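Alpha-actinin-like protein 1 (Schizosaccharomyces pombe, PDB 5BVR) binds the sides of actin filaments and takes part in forming and organising the actin ring, in cytokinesis and in septation. Local coordinates at residues T126-L131 / P215-I220; L132-R137 / H229-L234; A160-I165 / D171-N176; D192-Q195 / G199-R202. One frame throughout, in Å; residues are numbered along the deposited sequence.

Contact 1 (T126-L131 / P215-I220); sequences TAKEGL and PDERSI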
loop_
_atom_site.group_PDB
_atom_site.type_symbol
_atom_site.label_atom_id
_atom_site.label_comp_id
_atom_site.label_asym_id
_atom_site.label_seq_id
_atom_site.Cartn_x
_atom_site.Cartn_y
_atom_site.Cartn_z
ATOM N N THR A 126 -10.232 -5.453 -13.398
ATOM C CA THR A 126 -10.242 -4.656 -12.172
ATOM C C THR A 126 -9.315 -5.238 -11.133
ATOM O O THR A 126 -8.856 -6.382 -11.246
ATOM C CB THR A 126 -11.647 -4.544 -11.554
ATOM O OG1 THR A 126 -12.091 -5.838 -11.155
ATOM C CG2 THR A 126 -12.634 -3.971 -12.542
ATOM N N ALA A 127 -9.068 -4.453 -10.093
ATOM C CA ALA A 127 -8.329 -4.926 -8.930
ATOM C C ALA A 127 -6.938 -5.459 -9.298
ATOM O O ALA A 127 -6.235 -4.844 -10.100
ATOM C CB ALA A 127 -9.166 -5.960 -8.164
ATOM N N LYS A 128 -6.535 -6.598 -8.734
ATOM C CA LYS A 128 -5.179 -7.085 -8.956
ATOM C C LYS A 128 -4.910 -7.316 -10.448
ATOM O O LYS A 128 -3.865 -6.924 -10.956
ATOM C CB LYS A 128 -4.938 -8.365 -8.165
ATOM C CG LYS A 128 -3.555 -8.932 -8.355
ATOM C CD LYS A 128 -3.383 -10.169 -7.476
ATOM C CE LYS A 128 -1.965 -10.647 -7.487
ATOM N NZ LYS A 128 -1.843 -11.832 -6.584
ATOM N N GLU A 129 -5.869 -7.933 -11.133
ATOM C CA GLU A 129 -5.723 -8.233 -12.565
ATOM C C GLU A 129 -5.553 -6.947 -13.341
ATOM O O GLU A 129 -4.758 -6.862 -14.277
ATOM C CB GLU A 129 -6.981 -8.927 -13.083
ATOM C CG GLU A 129 -7.100 -10.358 -12.685
ATOM C CD GLU A 129 -8.237 -11.071 -13.390
ATOM O OE1 GLU A 129 -9.161 -10.400 -13.928
ATOM O OE2 GLU A 129 -8.207 -12.313 -13.399
ATOM N N GLY A 130 -6.366 -5.957 -12.989
ATOM C CA GLY A 130 -6.309 -4.660 -13.614
ATOM C C GLY A 130 -4.994 -3.963 -13.440
ATOM O O GLY A 130 -4.431 -3.423 -14.397
ATOM N N LEU A 131 -4.491 -3.988 -12.211
ATOM C CA LEU A 131 -3.222 -3.347 -11.928
ATOM C C LEU A 131 -2.085 -4.035 -12.675
ATOM O O LEU A 131 -1.229 -3.367 -13.250
ATOM C CB LEU A 131 -2.976 -3.344 -10.423
ATOM C CG LEU A 131 -1.666 -2.669 -10.006
ATOM C CD1 LEU A 131 -1.607 -1.203 -10.451
ATOM C CD2 LEU A 131 -1.461 -2.773 -8.501
ATOM N N PRO A 215 10.436 -11.637 -2.619
ATOM C CA PRO A 215 9.925 -10.350 -2.133
ATOM C C PRO A 215 8.454 -10.456 -1.744
ATOM O O PRO A 215 7.731 -11.339 -2.209
ATOM C CB PRO A 215 10.089 -9.429 -3.339
ATOM C CG PRO A 215 10.014 -10.336 -4.493
ATOM C CD PRO A 215 10.611 -11.643 -4.077
ATOM N N ASP A 216 8.023 -9.539 -0.884
ATOM C CA ASP A 216 6.664 -9.581 -0.371
ATOM C C ASP A 216 5.677 -9.007 -1.381
ATOM O O ASP A 216 5.655 -7.800 -1.635
ATOM C CB ASP A 216 6.523 -8.861 0.974
ATOM C CG ASP A 216 5.168 -9.084 1.574
ATOM O OD1 ASP A 216 4.873 -10.250 1.908
ATOM O OD2 ASP A 216 4.364 -8.122 1.661
ATOM N N GLU A 217 4.810 -9.878 -1.886
ATOM C CA GLU A 217 3.851 -9.531 -2.917
ATOM C C GLU A 217 2.915 -8.405 -2.492
ATOM O O GLU A 217 2.708 -7.458 -3.248
ATOM C CB GLU A 217 3.026 -10.754 -3.291
ATOM C CG GLU A 217 2.133 -10.505 -4.508
ATOM C CD GLU A 217 1.299 -11.688 -4.913
ATOM O OE1 GLU A 217 1.121 -12.635 -4.115
ATOM O OE2 GLU A 217 0.799 -11.656 -6.047
ATOM N N ARG A 218 2.318 -8.518 -1.315
ATOM C CA ARG A 218 1.354 -7.501 -0.900
ATOM C C ARG A 218 2.006 -6.137 -0.742
ATOM O O ARG A 218 1.405 -5.131 -1.086
ATOM C CB ARG A 218 0.684 -7.940 0.391
ATOM C CG ARG A 218 -0.219 -9.144 0.179
ATOM C CD ARG A 218 -0.828 -9.716 1.467
ATOM N NE ARG A 218 -1.770 -10.773 1.125
ATOM C CZ ARG A 218 -2.601 -11.364 1.982
ATOM N NH1 ARG A 218 -2.622 -11.015 3.265
ATOM N NH2 ARG A 218 -3.428 -12.301 1.537
ATOM N N SER A 219 3.230 -6.087 -0.226
ATOM C CA SER A 219 3.950 -4.840 -0.118
ATOM C C SER A 219 4.191 -4.199 -1.492
ATOM O O SER A 219 4.001 -2.996 -1.698
ATOM C CB SER A 219 5.269 -5.041 0.612
ATOM O OG SER A 219 5.044 -5.512 1.918
ATOM N N ILE A 220 4.660 -4.998 -2.434
ATOM C CA ILE A 220 4.914 -4.503 -3.770
ATOM C C ILE A 220 3.618 -3.992 -4.383
ATOM O O ILE A 220 3.586 -2.895 -4.952
ATOM C CB ILE A 220 5.640 -5.545 -4.662
ATOM C CG1 ILE A 220 7.075 -5.691 -4.166
ATOM C CG2 ILE A 220 5.582 -5.151 -6.131
ATOM C CD1 ILE A 220 7.801 -6.870 -4.783
#

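Contact 2 (L132-R137 / H229-L234); sequences LLWCQR and HAFSTL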
loop_
_atom_site.group_PDB
_atom_site.type_symbol
_atom_site.label_atom_id
_atom_site.label_comp_id
_atom_site.label_asym_id
_atom_site.label_seq_id
_atom_site.Cartn_x
_atom_site.Cartn_y
_atom_site.Cartn_z
ATOM N N LEU A 132 -2.098 -5.365 -12.729
ATOM C CA LEU A 132 -1.055 -6.085 -13.447
ATOM C C LEU A 132 -1.101 -5.725 -14.923
ATOM O O LEU A 132 -0.081 -5.426 -15.539
ATOM C CB LEU A 132 -1.192 -7.602 -13.259
ATOM C CG LEU A 132 -0.025 -8.379 -13.839
ATOM C CD1 LEU A 132 1.253 -8.096 -13.062
ATOM C CD2 LEU A 132 -0.364 -9.861 -13.849
ATOM N N LEU A 133 -2.295 -5.783 -15.505
ATOM C CA LEU A 133 -2.422 -5.456 -16.925
ATOM C C LEU A 133 -1.964 -4.017 -17.208
ATOM O O LEU A 133 -1.279 -3.792 -18.195
ATOM C CB LEU A 133 -3.846 -5.693 -17.408
ATOM C CG LEU A 133 -4.041 -5.444 -18.897
ATOM C CD1 LEU A 133 -3.113 -6.290 -19.730
ATOM C CD2 LEU A 133 -5.485 -5.740 -19.277
ATOM N N TRP A 134 -2.318 -3.060 -16.350
ATOM C CA TRP A 134 -1.835 -1.694 -16.500
ATOM C C TRP A 134 -0.311 -1.648 -16.546
ATOM O O TRP A 134 0.282 -1.010 -17.414
ATOM C CB TRP A 134 -2.382 -0.819 -15.377
ATOM C CG TRP A 134 -1.947 0.608 -15.416
ATOM C CD1 TRP A 134 -2.556 1.631 -16.098
ATOM C CD2 TRP A 134 -0.844 1.201 -14.713
ATOM N NE1 TRP A 134 -1.905 2.814 -15.856
ATOM C CE2 TRP A 134 -0.850 2.576 -15.013
ATOM C CE3 TRP A 134 0.135 0.711 -13.843
ATOM C CZ2 TRP A 134 0.089 3.447 -14.505
ATOM C CZ3 TRP A 134 1.061 1.600 -13.329
ATOM C CH2 TRP A 134 1.029 2.945 -13.658
ATOM N N CYS A 135 0.330 -2.361 -15.636
ATOM C CA CYS A 135 1.788 -2.406 -15.629
ATOM C C CYS A 135 2.326 -2.993 -16.918
ATOM O O CYS A 135 3.307 -2.500 -17.461
ATOM C CB CYS A 135 2.272 -3.240 -14.455
ATOM S SG CYS A 135 2.000 -2.486 -12.810
ATOM N N GLN A 136 1.699 -4.059 -17.385
ATOM C CA GLN A 136 2.124 -4.685 -18.638
ATOM C C GLN A 136 1.975 -3.760 -19.839
ATOM O O GLN A 136 2.889 -3.661 -20.674
ATOM C CB GLN A 136 1.359 -5.991 -18.868
ATOM C CG GLN A 136 1.666 -7.034 -17.826
ATOM C CD GLN A 136 0.775 -8.259 -17.910
ATOM O OE1 GLN A 136 -0.357 -8.208 -18.391
ATOM N NE2 GLN A 136 1.282 -9.377 -17.411
ATOM N N ARG A 137 0.825 -3.087 -19.931
ATOM C CA ARG A 137 0.596 -2.189 -21.058
ATOM C C ARG A 137 1.547 -0.996 -21.027
ATOM O O ARG A 137 2.108 -0.602 -22.066
ATOM C CB ARG A 137 -0.862 -1.732 -21.091
ATOM C CG ARG A 137 -1.860 -2.840 -21.442
ATOM C CD ARG A 137 -1.848 -3.250 -22.943
ATOM N NE ARG A 137 -2.944 -4.192 -23.192
ATOM C CZ ARG A 137 -2.863 -5.513 -23.072
ATOM N NH1 ARG A 137 -1.699 -6.101 -22.783
ATOM N NH2 ARG A 137 -3.952 -6.253 -23.248
ATOM N N HIS A 229 -2.474 5.171 -9.354
ATOM C CA HIS A 229 -3.368 6.273 -8.993
ATOM C C HIS A 229 -2.729 7.626 -9.290
ATOM O O HIS A 229 -3.396 8.543 -9.822
ATOM C CB HIS A 229 -3.794 6.204 -7.533
ATOM C CG HIS A 229 -4.726 5.073 -7.229
ATOM N ND1 HIS A 229 -6.020 5.024 -7.710
ATOM C CD2 HIS A 229 -4.535 3.924 -6.539
ATOM C CE1 HIS A 229 -6.598 3.909 -7.290
ATOM N NE2 HIS A 229 -5.717 3.228 -6.577
ATOM N N ALA A 230 -1.446 7.786 -8.988
ATOM C CA ALA A 230 -0.813 9.078 -9.233
ATOM C C ALA A 230 -0.706 9.366 -10.718
ATOM O O ALA A 230 -1.052 10.462 -11.167
ATOM C CB ALA A 230 0.562 9.140 -8.569
ATOM N N PHE A 231 -0.220 8.387 -11.484
ATOM C CA PHE A 231 -0.044 8.604 -12.912
ATOM C C PHE A 231 -1.398 8.915 -13.547
ATOM O O PHE A 231 -1.518 9.828 -14.369
ATOM C CB PHE A 231 0.569 7.380 -13.609
ATOM C CG PHE A 231 2.025 7.148 -13.324
ATOM C CD1 PHE A 231 2.743 7.898 -12.415
ATOM C CD2 PHE A 231 2.683 6.164 -14.038
ATOM C CE1 PHE A 231 4.101 7.649 -12.204
ATOM C CE2 PHE A 231 4.036 5.921 -13.838
ATOM C CZ PHE A 231 4.736 6.670 -12.916
ATOM N N SER A 232 -2.403 8.112 -13.202
ATOM C CA SER A 232 -3.722 8.282 -13.803
ATOM C C SER A 232 -4.296 9.668 -13.501
ATOM O O SER A 232 -4.874 10.322 -14.361
ATOM C CB SER A 232 -4.684 7.200 -13.343
ATOM O OG SER A 232 -4.246 5.903 -13.750
ATOM N N THR A 233 -4.149 10.113 -12.264
ATOM C CA THR A 233 -4.662 11.412 -11.853
ATOM C C THR A 233 -3.922 12.523 -12.558
ATOM O O THR A 233 -4.540 13.462 -13.080
ATOM C CB THR A 233 -4.548 11.553 -10.336
ATOM O OG1 THR A 233 -5.400 10.572 -9.737
ATOM C CG2 THR A 233 -4.966 12.945 -9.866
ATOM N N LEU A 234 -2.605 12.403 -12.614
ATOM C CA LEU A 234 -1.799 13.430 -13.235
ATOM C C LEU A 234 -2.023 13.503 -14.741
ATOM O O LEU A 234 -1.835 14.567 -15.335
ATOM C CB LEU A 234 -0.324 13.236 -12.898
ATOM C CG LEU A 234 0.042 13.530 -11.438
ATOM C CD1 LEU A 234 1.419 12.925 -11.058
ATOM C CD2 LEU A 234 0.007 15.027 -11.172
HETATM O O HOH W 1 -3.027 5.466 -16.229
#

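Contact 3 (A160-I165 / D171-N176); sequences AFCALI and DLLDYN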
loop_
_atom_site.group_PDB
_atom_site.type_symbol
_atom_site.label_atom_id
_atom_site.label_comp_id
_atom_site.label_asym_id
_atom_site.label_seq_id
_atom_site.Cartn_x
_atom_site.Cartn_y
_atom_site.Cartn_z
ATOM N N ALA A 160 11.582 -2.234 -13.957
ATOM C CA ALA A 160 10.151 -1.992 -14.183
ATOM C C ALA A 160 9.714 -0.648 -13.576
ATOM O O ALA A 160 8.963 0.106 -14.199
ATOM C CB ALA A 160 9.286 -3.132 -13.659
ATOM N N PHE A 161 10.177 -0.345 -12.357
ATOM C CA PHE A 161 9.880 0.937 -11.736
ATOM C C PHE A 161 10.429 2.070 -12.601
ATOM O O PHE A 161 9.724 3.056 -12.845
ATOM C CB PHE A 161 10.447 1.064 -10.320
ATOM C CG PHE A 161 9.745 0.212 -9.299
ATOM C CD1 PHE A 161 8.435 0.457 -8.952
ATOM C CD2 PHE A 161 10.417 -0.809 -8.652
ATOM C CE1 PHE A 161 7.780 -0.309 -7.982
ATOM C CE2 PHE A 161 9.762 -1.573 -7.663
ATOM C CZ PHE A 161 8.448 -1.320 -7.358
ATOM N N CYS A 162 11.668 1.934 -13.058
ATOM C CA CYS A 162 12.268 2.979 -13.891
ATOM C C CYS A 162 11.518 3.156 -15.201
ATOM O O CYS A 162 11.315 4.292 -15.649
ATOM C CB CYS A 162 13.737 2.699 -14.181
ATOM S SG CYS A 162 14.825 2.899 -12.736
ATOM N N ALA A 163 11.080 2.053 -15.806
ATOM C CA ALA A 163 10.379 2.114 -17.089
ATOM C C ALA A 163 9.026 2.783 -16.904
ATOM O O ALA A 163 8.608 3.578 -17.759
ATOM C CB ALA A 163 10.199 0.737 -17.664
ATOM N N LEU A 164 8.330 2.474 -15.807
ATOM C CA LEU A 164 7.036 3.106 -15.565
ATOM C C LEU A 164 7.184 4.611 -15.499
ATOM O O LEU A 164 6.386 5.337 -16.065
ATOM C CB LEU A 164 6.423 2.587 -14.270
ATOM C CG LEU A 164 5.696 1.251 -14.318
ATOM C CD1 LEU A 164 5.239 0.874 -12.907
ATOM C CD2 LEU A 164 4.507 1.275 -15.245
ATOM N N ILE A 165 8.203 5.080 -14.790
ATOM C CA ILE A 165 8.439 6.508 -14.643
ATOM C C ILE A 165 8.816 7.117 -15.991
ATOM O O ILE A 165 8.257 8.143 -16.400
ATOM C CB ILE A 165 9.541 6.787 -13.618
ATOM C CG1 ILE A 165 9.042 6.371 -12.230
ATOM C CG2 ILE A 165 9.910 8.263 -13.611
ATOM C CD1 ILE A 165 10.118 6.374 -11.181
ATOM N N ASP A 171 11.173 13.110 -19.452
ATOM C CA ASP A 171 12.045 14.177 -19.001
ATOM C C ASP A 171 12.620 13.954 -17.600
ATOM O O ASP A 171 13.634 14.571 -17.259
ATOM C CB ASP A 171 11.288 15.509 -19.021
ATOM C CG ASP A 171 10.055 15.490 -18.154
ATOM O OD1 ASP A 171 9.136 14.682 -18.435
ATOM O OD2 ASP A 171 9.998 16.305 -17.211
ATOM N N LEU A 172 12.013 13.065 -16.801
ATOM C CA LEU A 172 12.429 12.887 -15.399
ATOM C C LEU A 172 13.480 11.800 -15.181
ATOM O O LEU A 172 14.234 11.827 -14.207
ATOM C CB LEU A 172 11.233 12.547 -14.515
ATOM C CG LEU A 172 10.310 13.706 -14.172
ATOM C CD1 LEU A 172 9.191 13.186 -13.290
ATOM C CD2 LEU A 172 11.064 14.853 -13.485
ATOM N N LEU A 173 13.521 10.836 -16.083
ATOM C CA LEU A 173 14.346 9.658 -15.872
ATOM C C LEU A 173 14.739 9.187 -17.253
ATOM O O LEU A 173 13.885 8.718 -18.000
ATOM C CB LEU A 173 13.546 8.587 -15.106
ATOM C CG LEU A 173 14.331 7.444 -14.442
ATOM C CD1 LEU A 173 13.486 6.731 -13.390
ATOM C CD2 LEU A 173 14.795 6.444 -15.444
ATOM N N ASP A 174 16.017 9.347 -17.590
ATOM C CA ASP A 174 16.566 8.905 -18.869
ATOM C C ASP A 174 16.889 7.410 -18.845
ATOM O O ASP A 174 18.023 7.007 -18.557
ATOM C CB ASP A 174 17.823 9.709 -19.206
ATOM C CG ASP A 174 18.361 9.414 -20.592
ATOM O OD1 ASP A 174 17.862 8.478 -21.252
ATOM O OD2 ASP A 174 19.301 10.122 -21.018
ATOM N N TYR A 175 15.897 6.606 -19.198
ATOM C CA TYR A 175 15.977 5.153 -19.080
ATOM C C TYR A 175 17.134 4.543 -19.888
ATOM O O TYR A 175 17.825 3.634 -19.426
ATOM C CB TYR A 175 14.651 4.551 -19.543
ATOM C CG TYR A 175 14.571 3.066 -19.375
ATOM C CD1 TYR A 175 14.123 2.511 -18.181
ATOM C CD2 TYR A 175 14.970 2.207 -20.388
ATOM C CE1 TYR A 175 14.060 1.152 -18.011
ATOM C CE2 TYR A 175 14.912 0.853 -20.236
ATOM C CZ TYR A 175 14.459 0.321 -19.046
ATOM O OH TYR A 175 14.414 -1.037 -18.900
ATOM N N ASN A 176 17.336 5.042 -21.100
ATOM C CA ASN A 176 18.343 4.466 -21.980
ATOM C C ASN A 176 19.774 4.710 -21.513
ATOM O O ASN A 176 20.696 4.023 -21.952
ATOM C CB ASN A 176 18.136 4.981 -23.399
ATOM C CG ASN A 176 16.799 4.566 -23.958
ATOM O OD1 ASN A 176 16.363 3.429 -23.761
ATOM N ND2 ASN A 176 16.120 5.490 -24.632
#

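Contact 4 (D192-Q195 / G199-R202); sequences DIAQ and GIPR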
loop_
_atom_site.group_PDB
_atom_site.type_symbol
_atom_site.label_atom_id
_atom_site.label_comp_id
_atom_site.label_asym_id
_atom_site.label_seq_id
_atom_site.Cartn_x
_atom_site.Cartn_y
_atom_site.Cartn_z
ATOM N N ASP A 192 13.257 7.585 -5.592
ATOM C CA ASP A 192 13.526 9.001 -5.305
ATOM C C ASP A 192 12.750 9.914 -6.254
ATOM O O ASP A 192 12.117 10.885 -5.831
ATOM C CB ASP A 192 15.018 9.298 -5.461
ATOM C CG ASP A 192 15.862 8.743 -4.339
ATOM O OD1 ASP A 192 15.307 8.321 -3.308
ATOM O OD2 ASP A 192 17.113 8.743 -4.496
ATOM N N ILE A 193 12.795 9.610 -7.537
ATOM C CA ILE A 193 12.094 10.422 -8.518
ATOM C C ILE A 193 10.581 10.346 -8.311
ATOM O O ILE A 193 9.898 11.374 -8.332
ATOM C CB ILE A 193 12.468 10.014 -9.935
ATOM C CG1 ILE A 193 13.929 10.374 -10.206
ATOM C CG2 ILE A 193 11.573 10.698 -10.947
ATOM C CD1 ILE A 193 14.462 9.801 -11.502
ATOM N N ALA A 194 10.052 9.143 -8.110
ATOM C CA ALA A 194 8.628 8.959 -7.807
ATOM C C ALA A 194 8.191 9.840 -6.644
ATOM O O ALA A 194 7.157 10.514 -6.697
ATOM C CB ALA A 194 8.352 7.500 -7.491
ATOM N N GLN A 195 8.987 9.854 -5.583
ATOM C CA GLN A 195 8.623 10.641 -4.406
ATOM C C GLN A 195 8.786 12.134 -4.659
ATOM O O GLN A 195 7.864 12.914 -4.414
ATOM C CB GLN A 195 9.455 10.206 -3.205
ATOM C CG GLN A 195 9.017 10.811 -1.895
ATOM C CD GLN A 195 9.683 12.133 -1.628
ATOM O OE1 GLN A 195 10.913 12.237 -1.655
ATOM N NE2 GLN A 195 8.878 13.161 -1.372
ATOM N N GLY A 199 5.119 12.776 -6.324
ATOM C CA GLY A 199 4.346 12.718 -5.085
ATOM C C GLY A 199 3.973 11.320 -4.610
ATOM O O GLY A 199 3.041 11.150 -3.806
ATOM N N ILE A 200 4.673 10.310 -5.115
ATOM C CA ILE A 200 4.396 8.931 -4.742
ATOM C C ILE A 200 5.151 8.604 -3.438
ATOM O O ILE A 200 6.378 8.627 -3.421
ATOM C CB ILE A 200 4.823 7.980 -5.867
ATOM C CG1 ILE A 200 3.889 8.142 -7.078
ATOM C CG2 ILE A 200 4.825 6.530 -5.381
ATOM C CD1 ILE A 200 4.440 7.578 -8.402
ATOM N N PRO A 201 4.423 8.280 -2.357
ATOM C CA PRO A 201 5.103 8.061 -1.077
ATOM C C PRO A 201 5.985 6.828 -1.110
ATOM O O PRO A 201 5.649 5.834 -1.748
ATOM C CB PRO A 201 3.943 7.850 -0.098
ATOM C CG PRO A 201 2.857 7.270 -0.908
ATOM C CD PRO A 201 2.986 7.953 -2.269
ATOM N N ARG A 202 7.094 6.898 -0.388
ATOM C CA ARG A 202 8.068 5.823 -0.358
ATOM C C ARG A 202 7.622 4.732 0.609
ATOM O O ARG A 202 8.077 4.691 1.759
ATOM C CB ARG A 202 9.412 6.386 0.076
ATOM C CG ARG A 202 10.529 5.374 0.146
ATOM C CD ARG A 202 11.755 6.011 0.753
ATOM N NE ARG A 202 12.253 7.053 -0.131
ATOM C CZ ARG A 202 13.153 6.854 -1.088
ATOM N NH1 ARG A 202 13.688 5.656 -1.279
ATOM N NH2 ARG A 202 13.528 7.864 -1.848
#

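Contact 1 (T126-L131 / P215-I220)
The ammonium of K128 meets one carboxylate oxygen of E217, the two side chains crossing at about a right angle, in a salt bridge that is the sole touch between T126-L131 and P215-I220. The backbones stay well apart, CA of K128 lying 10.4 Å from CA of R218, and both side chains run out extended to span the gap. K128, its first torsion (chi1 180°) turning CG away from the backbone N, carries NZ to 2.7 Å from E217 OE2, arriving from above the carboxylate plane, 43° out of it. A glutamine at E217 would probably leave the ammonium of K128 without its countercharge across this gap. This is the loose, surface side. The tighter part lies at the start of helix 217-234, where D216 is the N-cap: its OD2 takes S219 N at 3.0 Å and S219 OG at 2.7 Å, from opposite faces of the carboxylate. Q12 of helix 11-25 adds a third donor to the same oxygen, and S219 packs against that helix. D216 and R218 also belong to a zinc site seen in this crystal. The ion pair links the first and last long helices of the second calponin-homology (CH) domain; the N-cap closes the start of the latter.

Contact 2 (L132-R137 / H229-L234)
W134 and F231 make the apolar part of this contact, a buried aromatic pair between two helices. The six-membered ring of the indole and the phenyl ring have centroids 5.9 Å apart and planes inclined at 55°, so the pair is oblique, neither a stack nor a T. F231 CD2 lies at the edge of the tryptophan, near its plane, 3.6 Å from W134 CH2. The first torsion of W134 (chi1 180°) turns the indole away from its own backbone N and directs it toward helix 217-234, where it crosses F231 at about a right angle.

The polar part runs through one water. W134 NE1 is 4.4 Å from S232 OG, too far for a direct bond; the water accepts from W134 NE1 at 2.9 Å and donates to S232 OG at 2.8 Å. S232 OG is in turn bonded to F228 O of its own helix, so the buried indole N-H is satisfied through a short chain that ends on the backbone. A separate bond stays within helix 217-234, from T233 OG1 to H229 O.

Around the pair, helix 127-138 and helix 217-234 are bridged by L164 of helix 159-168, which touches both rings. F228 meets W134 edge-to-face, H168, a zinc ligand here, stacks on F231, and I198 of helix 183-198 touches F231 too, while E122 of strand 121-122 packs against W134.

Contact 3 (A160-I165 / D171-N176)
L173 and Y175 press onto C162, A163 and I165 in a buried, wholly apolar contact, where the loop leaving helix 159-168 folds back along the helix it has just left. All five residues are buried, and the segments come within 6.7 Å between CA of A163 and CA of Y175. L173 fits between two helix residues. Its CD1 lies 3.9 Å from I165 CG2, the two side chains crossing at about a right angle, while its other methyl, CD2, sits 4.1 Å from C162 CB. The leucine reaches inward with CG anti to its backbone N (chi1 -163°), beside the carbonyl carbon. An alanine at L173 would probably open a gap beside I165 and C162 and leave the loop more weakly seated on the helix.

Y175 works differently, turning its CD1 and CE1 atoms to the helix backbone. C162 C is at the ring edge, near its plane, 4.0 Å from Y175 CD1, and Y175 CE1 comes 3.9 Å from A163 CB. The small A163 side chain is consistent with so close an approach. Y142 meets the tyrosine edge-to-face, and I193 of helix 183-198 closes on L173. D174, exposed between the two inward residues, is the centre of an inverse gamma turn, and Y175 begins a short 3-10 segment. The arrangement belongs to the second CH domain of the tandem that forms the actin-binding domain, where an irregular connection is pinned by apolar side chains to the buried helix 159-168.

Contact 4 (D192-Q195 / G199-R202)
I200 packs its side chain against A194 near the end of helix 183-198, and can be followed outward. CB lies 3.5 Å from A194 O and 3.9 Å from A194 CB, placing it against the last turn of the helix. CG1, anti to the carbonyl carbon of I200, moves on past A194 O and packs on A230 of helix 217-234. CD1, at the tip, returns to within 4.0 Å of A194 CB and also touches the F231 ring. The isoleucine thus lies between two helices, touching A194 on one and A230 and F231 on the other.

Its backbone closes the turn: I200 N donates to A194 O at 3.0 Å, from above the carbonyl plane (44° out of it) at an N-H...O angle of 163°. A weak bond joins G199 N to Q195 O. G199 is the first residue to leave helical angles, its positive phi turning the chain away from the helix. Beyond it, I200 O lies 3.2 Å from Q195 CA, a CA-H...O contact.

R202 reaches back to the helix on the exposed side. Bent at chi3, the chain brings its guanidinium to D192, whose OD1 is at the edge of that group, near its plane, with the two planes 60° apart. The salt bridge is modelled as very short between R202 NH2 and D192 OD1, so its exact length is doubtful; D192 OD1 also takes Q188 NE2. Backbone bonds and apolar packing thus hold the helix end, while the charges probably tie the loop back outside.

Contacts 2 and 3 are core, contact 1 is a surface contact and contact 4 is partly buried. Contacts 1 and 2 join the same helices, 127-138 and 217-234, at different levels: near the start of both a charge pair bridges the gap, while farther along rings and a water fill it. Contacts 3 and 4 instead fold loops back on the helices they leave, the first entirely apolar, the second mixing backbone bonds with an outer salt bridge. The two meet where I193 packs on L172 and L173. Contact 2 touches both, F231 reaching L164 and I200, whereas contact 1, although adjoining contact 2 in sequence, touches none of the others.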